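Local coordinates for protein putative citrate lyase, alfa subunit (PDB 2HJ0) that belongs to the citrate lyase alpha-subunit family and is built around two mixed, largely parallel beta-sheets flanked by helices, at residues E54-T59 with V164-A169; F276-G281 with A286-M291. All coordinates share one frame; numbering follows the deposited sequence.

Contact 1 of 2, residues E54-T59 with V164-A169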
loop_
_atom_site.group_PDB
_atom_site.type_symbol
_atom_site.label_atom_id
_atom_site.label_comp_id
_atom_site.label_asym_id
_atom_site.label_seq_id
_atom_site.Cartn_x
_atom_site.Cartn_y
_atom_site.Cartn_z
ATOM N N GLU A 54 2.297 -9.032 26.929
ATOM C CA GLU A 54 2.928 -10.031 26.064
ATOM C C GLU A 54 3.375 -9.410 24.741
ATOM O O GLU A 54 4.345 -9.849 24.121
ATOM C CB GLU A 54 1.962 -11.183 25.785
ATOM C CG GLU A 54 2.584 -12.364 25.061
ATOM C CD GLU A 54 1.563 -13.441 24.704
ATOM O OE1 GLU A 54 1.976 -14.506 24.195
ATOM O OE2 GLU A 54 0.345 -13.231 24.922
ATOM N N ALA A 55 2.664 -8.384 24.304
ATOM C CA ALA A 55 3.029 -7.732 23.070
ATOM C C ALA A 55 4.396 -7.097 23.254
ATOM O O ALA A 55 5.286 -7.282 22.430
ATOM C CB ALA A 55 1.998 -6.664 22.711
ATOM N N ILE A 56 4.558 -6.345 24.342
ATOM C CA ILE A 56 5.824 -5.662 24.633
ATOM C C ILE A 56 6.924 -6.698 24.772
ATOM O O ILE A 56 8.060 -6.505 24.334
ATOM C CB ILE A 56 5.725 -4.845 25.943
ATOM C CG1 ILE A 56 4.562 -3.854 25.838
ATOM C CG2 ILE A 56 7.025 -4.101 26.191
ATOM C CD1 ILE A 56 4.227 -3.129 27.114
ATOM N N GLU A 57 6.548 -7.817 25.369
ATOM C CA GLU A 57 7.461 -8.909 25.608
ATOM C C GLU A 57 7.906 -9.556 24.302
ATOM O O GLU A 57 9.071 -9.459 23.906
ATOM C CB GLU A 57 6.777 -9.941 26.495
ATOM C CG GLU A 57 7.696 -10.994 27.058
ATOM C CD GLU A 57 6.923 -12.184 27.581
ATOM O OE1 GLU A 57 6.512 -13.047 26.758
ATOM O OE2 GLU A 57 6.708 -12.240 28.814
ATOM N N LYS A 58 6.980 -10.206 23.616
ATOM C CA LYS A 58 7.330 -10.869 22.372
ATOM C C LYS A 58 7.866 -9.935 21.300
ATOM O O LYS A 58 8.300 -10.387 20.243
ATOM C CB LYS A 58 6.130 -11.651 21.826
ATOM C CG LYS A 58 5.782 -12.881 22.667
ATOM C CD LYS A 58 4.881 -13.864 21.924
ATOM C CE LYS A 58 5.530 -14.332 20.598
ATOM N NZ LYS A 58 4.678 -15.265 19.781
ATOM N N THR A 59 7.857 -8.640 21.576
ATOM C CA THR A 59 8.324 -7.682 20.598
ATOM C C THR A 59 9.797 -7.368 20.846
ATOM O O THR A 59 10.470 -6.764 20.010
ATOM C CB THR A 59 7.450 -6.438 20.659
ATOM O OG1 THR A 59 7.444 -5.808 19.383
ATOM C CG2 THR A 59 7.947 -5.480 21.695
ATOM N N VAL A 164 9.134 -0.301 17.253
ATOM C CA VAL A 164 7.849 -0.941 17.426
ATOM C C VAL A 164 6.754 0.095 17.335
ATOM O O VAL A 164 6.799 1.130 18.003
ATOM C CB VAL A 164 7.732 -1.626 18.796
ATOM C CG1 VAL A 164 6.384 -2.322 18.915
ATOM C CG2 VAL A 164 8.852 -2.611 18.976
ATOM N N ALA A 165 5.761 -0.187 16.504
ATOM C CA ALA A 165 4.642 0.724 16.362
ATOM C C ALA A 165 3.412 0.093 16.984
ATOM O O ALA A 165 2.986 -0.990 16.580
ATOM C CB ALA A 165 4.392 1.029 14.908
ATOM N N PHE A 166 2.854 0.766 17.985
ATOM C CA PHE A 166 1.647 0.289 18.633
ATOM C C PHE A 166 0.507 1.084 18.030
ATOM O O PHE A 166 0.318 2.239 18.391
ATOM C CB PHE A 166 1.743 0.538 20.121
ATOM C CG PHE A 166 2.846 -0.225 20.773
ATOM C CD1 PHE A 166 2.673 -1.553 21.125
ATOM C CD2 PHE A 166 4.068 0.385 21.029
ATOM C CE1 PHE A 166 3.706 -2.258 21.726
ATOM C CE2 PHE A 166 5.105 -0.316 21.628
ATOM C CZ PHE A 166 4.929 -1.632 21.978
ATOM N N LEU A 167 -0.232 0.469 17.106
ATOM C CA LEU A 167 -1.335 1.145 16.420
ATOM C C LEU A 167 -2.743 0.702 16.838
ATOM O O LEU A 167 -3.033 -0.488 16.892
ATOM C CB LEU A 167 -1.200 0.955 14.903
ATOM C CG LEU A 167 0.172 1.220 14.285
ATOM C CD1 LEU A 167 0.121 0.992 12.775
ATOM C CD2 LEU A 167 0.601 2.653 14.605
ATOM N N GLY A 168 -3.624 1.660 17.117
ATOM C CA GLY A 168 -4.978 1.294 17.485
ATOM C C GLY A 168 -5.830 1.138 16.235
ATOM O O GLY A 168 -5.723 1.951 15.328
ATOM N N ALA A 169 -6.647 0.091 16.164
ATOM C CA ALA A 169 -7.513 -0.122 15.007
ATOM C C ALA A 169 -8.884 -0.563 15.490
ATOM O O ALA A 169 -9.019 -1.561 16.216
ATOM C CB ALA A 169 -6.933 -1.168 14.094
#
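Val-164 and Thr-59 meet tip to tip where helix 52-58 packs on strand 164-169, an inner strand of a mostly parallel, Rossmann-like alpha/beta sheet. The helix belongs to the connection from edge strand 48-49 to strand 66-69, the sheet neighbour of 164-169. With CG1 of Val-164 anti to the backbone N (chi1 -178°), both methyls reach the threonine hydroxyl: Thr-59 OG1 lies 3.5 Å from Val-164 CG2 and 3.7 Å from Val-164 CG1. That oxygen also makes a weak hydrogen bond to Gln-202 OE1 at the start of strand 202-207, on the other flank of 164-169, which gives this buried polar atom a partner outside the apolar contact.

Ala-165 next joins the sheet to Gln-202 and Val-204 through its backbone, while Phe-166, like Val-164, pairs with Ser-68. The end of the Phe-166 side chain swings toward helix 52-58 and touches Val-83 of helix 79-89, whose Glu-86 and Ile-87 also meet Ile-56. Leu-167 packs instead on helix 191-199. The strand is thus layered between helices, and Phe-166 touches residues of two of them, 52-58 and 79-89. One ring face carries Val-164 CG1, 3.4 Å above the plane and offset toward the rim; Ile-56 CG1 approaches obliquely, 4.5 Å from Phe-166 CZ.

Contact 2 of 2, residues F276-G281 with A286-M291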
loop_
_atom_site.group_PDB
_atom_site.type_symbol
_atom_site.label_atom_id
_atom_site.label_comp_id
_atom_site.label_asym_id
_atom_site.label_seq_id
_atom_site.Cartn_x
_atom_site.Cartn_y
_atom_site.Cartn_z
ATOM N N PHE A 276 -9.492 22.270 -3.199
ATOM C CA PHE A 276 -9.382 23.118 -2.030
ATOM C C PHE A 276 -9.408 22.342 -0.718
ATOM O O PHE A 276 -9.821 21.177 -0.655
ATOM C CB PHE A 276 -10.522 24.133 -2.006
ATOM C CG PHE A 276 -11.866 23.512 -1.779
ATOM C CD1 PHE A 276 -12.548 22.898 -2.819
ATOM C CD2 PHE A 276 -12.417 23.476 -0.511
ATOM C CE1 PHE A 276 -13.754 22.251 -2.590
ATOM C CE2 PHE A 276 -13.625 22.829 -0.281
ATOM C CZ PHE A 276 -14.293 22.216 -1.320
ATOM N N GLN A 277 -8.974 23.020 0.335
ATOM C CA GLN A 277 -8.976 22.456 1.667
ATOM C C GLN A 277 -9.385 23.574 2.622
ATOM O O GLN A 277 -8.843 24.674 2.565
ATOM C CB GLN A 277 -7.589 21.922 2.037
ATOM C CG GLN A 277 -7.542 21.295 3.418
ATOM C CD GLN A 277 -6.142 20.965 3.878
ATOM O OE1 GLN A 277 -5.508 20.026 3.398
ATOM N NE2 GLN A 277 -5.646 21.752 4.814
ATOM N N THR A 278 -10.375 23.298 3.470
ATOM C CA THR A 278 -10.844 24.277 4.447
ATOM C C THR A 278 -10.585 23.775 5.849
ATOM O O THR A 278 -10.198 22.624 6.054
ATOM C CB THR A 278 -12.351 24.563 4.324
ATOM O OG1 THR A 278 -13.070 23.326 4.320
ATOM C CG2 THR A 278 -12.644 25.334 3.049
ATOM N N GLY A 279 -10.822 24.650 6.815
ATOM C CA GLY A 279 -10.591 24.309 8.205
ATOM C C GLY A 279 -11.506 23.258 8.791
ATOM O O GLY A 279 -12.409 22.735 8.135
ATOM N N THR A 280 -11.264 22.950 10.055
ATOM C CA THR A 280 -12.063 21.969 10.756
ATOM C C THR A 280 -12.891 22.638 11.856
ATOM O O THR A 280 -13.400 21.968 12.745
ATOM C CB THR A 280 -11.166 20.870 11.380
ATOM O OG1 THR A 280 -10.204 21.476 12.252
ATOM C CG2 THR A 280 -10.434 20.104 10.299
ATOM N N GLY A 281 -13.020 23.958 11.790
ATOM C CA GLY A 281 -13.788 24.681 12.786
ATOM C C GLY A 281 -13.573 26.177 12.647
ATOM O O GLY A 281 -12.744 26.615 11.849
ATOM N N ALA A 286 -16.269 27.627 8.297
ATOM C CA ALA A 286 -17.447 28.311 7.789
ATOM C C ALA A 286 -17.293 28.802 6.359
ATOM O O ALA A 286 -18.268 28.898 5.620
ATOM C CB ALA A 286 -17.792 29.476 8.696
ATOM N N VAL A 287 -16.070 29.126 5.972
ATOM C CA VAL A 287 -15.828 29.616 4.630
ATOM C C VAL A 287 -16.510 28.731 3.586
ATOM O O VAL A 287 -16.924 29.224 2.543
ATOM C CB VAL A 287 -14.306 29.703 4.351
ATOM C CG1 VAL A 287 -13.706 28.310 4.322
ATOM C CG2 VAL A 287 -14.049 30.425 3.051
ATOM N N THR A 288 -16.649 27.436 3.869
ATOM C CA THR A 288 -17.281 26.529 2.908
ATOM C C THR A 288 -18.754 26.867 2.640
ATOM O O THR A 288 -19.264 26.610 1.551
ATOM C CB THR A 288 -17.205 25.040 3.349
ATOM O OG1 THR A 288 -18.049 24.828 4.480
ATOM C CG2 THR A 288 -15.809 24.655 3.703
ATOM N N ARG A 289 -19.438 27.434 3.628
ATOM C CA ARG A 289 -20.841 27.801 3.459
ATOM C C ARG A 289 -20.988 28.831 2.353
ATOM O O ARG A 289 -21.754 28.632 1.407
ATOM C CB ARG A 289 -21.422 28.383 4.754
ATOM C CG ARG A 289 -22.762 29.073 4.565
ATOM C CD ARG A 289 -23.152 29.929 5.760
ATOM N NE ARG A 289 -23.553 29.139 6.920
ATOM C CZ ARG A 289 -23.758 29.657 8.127
ATOM N NH1 ARG A 289 -23.592 30.960 8.316
ATOM N NH2 ARG A 289 -24.130 28.880 9.141
ATOM N N PHE A 290 -20.250 29.930 2.470
ATOM C CA PHE A 290 -20.313 30.998 1.474
ATOM C C PHE A 290 -19.774 30.525 0.140
ATOM O O PHE A 290 -20.269 30.912 -0.916
ATOM C CB PHE A 290 -19.528 32.225 1.954
ATOM C CG PHE A 290 -19.990 32.740 3.280
ATOM C CD1 PHE A 290 -19.569 32.134 4.455
ATOM C CD2 PHE A 290 -20.907 33.783 3.354
ATOM C CE1 PHE A 290 -20.057 32.555 5.686
ATOM C CE2 PHE A 290 -21.405 34.213 4.577
ATOM C CZ PHE A 290 -20.981 33.597 5.746
HETATM N N MSE A 291 -18.762 29.672 0.200
HETATM C CA MSE A 291 -18.149 29.141 -1.001
HETATM C C MSE A 291 -19.182 28.334 -1.798
HETATM O O MSE A 291 -19.335 28.531 -3.009
HETATM C CB MSE A 291 -16.964 28.259 -0.618
HETATM C CG MSE A 291 -15.750 28.418 -1.509
HETATM SE SE MSE A 291 -14.409 27.107 -1.079
HETATM C CE MSE A 291 -13.978 27.712 0.712
#
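A chi1 of 51° in Thr-278 and 70° in Thr-288 puts each OG1 between the backbone N and the carbonyl carbon and leaves CG2 anti to the carbonyl carbon, which brings Thr-288 CG2 against both branches, OG1 and CG2, of Thr-278. Farther along the helix, Met-291 bends at chi3 (-65°) to bring its methyl to Thr-278 as well. The pairing joins strand 275-277 and the loop after it to helix 282-297, the first strand and helix of a beta-alpha-beta unit completed by strand 302-305. Thr-278 CG2 sits 3.4 Å from Val-287 CG1 and 3.6 Å from Met-291 CE, its branches crossing obliquely with those of Val-287 and Thr-288.

Met-291, modelled as selenomethionine, then forms a Met-aromatic contact with Phe-276. Its SE lies over one ring face, 4.5 Å from the Phe-276 centroid and offset toward the rim, as the two side chains slide past each other in opposite directions. Helix 311-318 adds Met-313 and Leu-316 around the phenylalanine.

Thr-288 OG1 hydrogen-bonds to Tyr-247 OH and Leu-285 O. Strand end, following loop and helix therefore meet through van der Waals packing and the Met-aromatic contact, with the polarity of Thr-288 spent elsewhere.

How the contacts relate
Both contacts are buried and each sets a helix against a strand, yet they share no element: contact 1 belongs to the sheet containing strand 164-169, contact 2 to the one containing strand 275-277. They lie on opposite sides of the chain's centre, with their own centres 38 Å apart. Contact 1 joins segments whose closest ends are 105 residues apart, and its sparse touches are shared with a second helix. Contact 2 joins strand 275-277 and the loop after it to the next helix, within one beta-alpha-beta unit, and buries 195 Å² against 157 Å². Both are largely apolar, with threonine side chains taking part in each, but a phenylalanine meets an isoleucine in the first and selenium in the second.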